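Local structure of putative SAM-dependent O-methyltranferase (Podospora anserina, 4YMH) at the interface of chains A and B. The protein is a putative cation-dependent O-methyltransferase that binds S-adenosylmethionine, the methyl donor, and its demethylated product S-adenosylhomocysteine. Residues are numbered along the deposited sequence; one frame, centred on the assembly and turned at random. Chains: chain A/B, Putative SAM-dependent O-methyltranferase.

The interface of chains A and B. Residues chain A 17, 50, 52, 225; chain B 3-5, 223.
B:Ser4, near the start of its chain, is held between A:Ser17 and A:Ser50 by two different groups. Its backbone N donates to the hydroxyl OG of A:Ser17 (2.9 Å, 149° at the hydrogen). Its own hydroxyl OG points the other way and meets OG of A:Ser50 at 2.6 Å, a hydroxyl-to-hydroxyl hydrogen bond whose donor the geometry does not decide. With chi1 at -60°, OG of B:Ser4 lies opposite its carbonyl carbon and reaches A:Ser50, while CB rests against the ring of A:Phe225, 3.7 Å from CD1. A:Ser17 does more than accept one N-H: its OG also binds a water that is bonded in turn to N and O of B:Ile5, so one hydroxyl anchors two successive residues of the partner's N-terminal segment. CD1 of B:Ile5 touches the backbone of A:Ser17, 4.0 Å from CA, and CA of B:Gly3 packs on its CB. With an alanine at A:Ser17, the amide of B:Ser4 would probably lose its acceptor and the water its link to chain A, leaving the segment freer to shift. Beside the hydroxymethyl group of B:Ser4, A:Leu52 and B:Pro223 approach tip to tip, CD2 to CD at 3.9 Å. A second water joins N of A:Phe225 to the carbonyl O of B:Pro223. The patch belongs to a two-fold symmetric interface, probably that of a dimer, and recurs with the chains exchanged. The N-terminal segment of chain B reaches across onto chain A, between helix 10-22, the start of helix 51-64 and the loop joining strands 217-222 and 228-233; A:Ser50 directly follows the cofactor-binding A:Ser49.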
ATOM      1  N   SER A  17       6.832 -12.471  -5.791  1.00 18.48           N
ATOM      2  CA  SER A  17       5.367 -12.435  -5.820  1.00 20.44           C
ATOM      3  C   SER A  17       4.766 -13.684  -5.194  1.00 20.17           C
ATOM      4  O   SER A  17       3.831 -13.591  -4.385  1.00 25.34           O
ATOM      5  CB  SER A  17       4.829 -12.290  -7.239  1.00 21.86           C
ATOM      6  OG  SER A  17       5.228 -11.054  -7.790  1.00 38.80           O
ATOM      7  N   SER A  50      -4.158  -9.907 -10.360  1.00 30.28           N
ATOM      8  CA  SER A  50      -3.565 -11.145  -9.845  1.00 29.12           C
ATOM      9  C   SER A  50      -4.284 -11.653  -8.588  1.00 27.91           C
ATOM     10  O   SER A  50      -5.148 -10.973  -8.036  1.00 24.07           O
ATOM     11  CB  SER A  50      -2.095 -10.929  -9.510  1.00 32.00           C
ATOM     12  OG  SER A  50      -1.984 -10.117  -8.345  1.00 26.36           O
ATOM     13  N   LEU A  52      -2.743 -12.141  -5.648  1.00 23.43           N
ATOM     14  CA  LEU A  52      -2.227 -11.324  -4.551  1.00 20.09           C
ATOM     15  C   LEU A  52      -3.013 -10.013  -4.472  1.00 20.77           C
ATOM     16  O   LEU A  52      -3.388  -9.562  -3.385  1.00 21.21           O
ATOM     17  CB  LEU A  52      -0.725 -11.051  -4.737  1.00 21.12           C
ATOM     18  CG  LEU A  52      -0.039 -10.233  -3.638  1.00 22.02           C
ATOM     19  CD1 LEU A  52      -0.177 -10.933  -2.281  1.00 19.56           C
ATOM     20  CD2 LEU A  52       1.441 -10.009  -3.990  1.00 22.42           C
ATOM     21  N   PHE A 225       2.452  -3.398  -7.237  1.00 15.55           N
ATOM     22  CA  PHE A 225       1.751  -3.994  -8.378  1.00 19.80           C
ATOM     23  C   PHE A 225       2.163  -3.251  -9.658  1.00 20.15           C
ATOM     24  O   PHE A 225       3.351  -3.087  -9.906  1.00 20.13           O
ATOM     25  CB  PHE A 225       0.235  -3.970  -8.141  1.00 16.29           C
ATOM     26  CG  PHE A 225      -0.188  -4.666  -6.859  1.00 18.28           C
ATOM     27  CD1 PHE A 225       0.290  -5.928  -6.555  1.00 21.90           C
ATOM     28  CD2 PHE A 225      -1.056  -4.059  -5.962  1.00 15.72           C
ATOM     29  CE1 PHE A 225      -0.093  -6.584  -5.388  1.00 22.47           C
ATOM     30  CE2 PHE A 225      -1.442  -4.717  -4.793  1.00 18.97           C
ATOM     31  CZ  PHE A 225      -0.950  -5.978  -4.509  1.00 17.07           C
TER
ATOM     32  N   GLY B   3       3.543 -12.721 -12.200  1.00 64.54           N
ATOM     33  CA  GLY B   3       3.524 -12.229 -10.835  1.00 56.47           C
ATOM     34  C   GLY B   3       2.938 -10.840 -10.695  1.00 50.16           C
ATOM     35  O   GLY B   3       2.396 -10.281 -11.637  1.00 53.16           O
ATOM     36  N   SER B   4       3.059 -10.277  -9.501  1.00 43.40           N
ATOM     37  CA  SER B   4       2.482  -8.977  -9.203  1.00 41.76           C
ATOM     38  C   SER B   4       3.547  -7.913  -9.011  1.00 41.67           C
ATOM     39  O   SER B   4       3.251  -6.809  -8.565  1.00 41.36           O
ATOM     40  CB  SER B   4       1.616  -9.055  -7.951  1.00 31.63           C
ATOM     41  OG  SER B   4       0.575  -9.972  -8.149  1.00 37.13           O
ATOM     42  N   ILE B   5       4.790  -8.247  -9.338  1.00 25.05           N
ATOM     43  CA  ILE B   5       5.881  -7.300  -9.158  1.00 22.01           C
ATOM     44  C   ILE B   5       6.575  -6.980 -10.492  1.00 23.19           C
ATOM     45  O   ILE B   5       6.981  -7.897 -11.212  1.00 22.76           O
ATOM     46  CB  ILE B   5       6.924  -7.838  -8.180  1.00 22.47           C
ATOM     47  CG1 ILE B   5       6.288  -8.112  -6.814  1.00 24.26           C
ATOM     48  CG2 ILE B   5       8.094  -6.844  -8.059  1.00 20.60           C
ATOM     49  CD1 ILE B   5       7.163  -8.914  -5.907  1.00 25.66           C
ATOM     50  N   PRO B 223       4.241  -6.225  -1.641  1.00 19.86           N
ATOM     51  CA  PRO B 223       5.545  -6.036  -2.271  1.00 15.25           C
ATOM     52  C   PRO B 223       5.767  -4.568  -2.628  1.00 16.20           C
ATOM     53  O   PRO B 223       5.812  -4.221  -3.802  1.00 18.82           O
ATOM     54  CB  PRO B 223       5.463  -6.915  -3.526  1.00 21.46           C
ATOM     55  CG  PRO B 223       4.027  -6.889  -3.892  1.00 19.74           C
ATOM     56  CD  PRO B 223       3.266  -6.819  -2.578  1.00 19.72           C
TER
HETATM   57  O   HOH W   1       4.910  -4.776  -6.389  1.00 17.00           O
HETATM   58  O   HOH W   2       6.165 -10.451 -10.689  1.00 27.19           O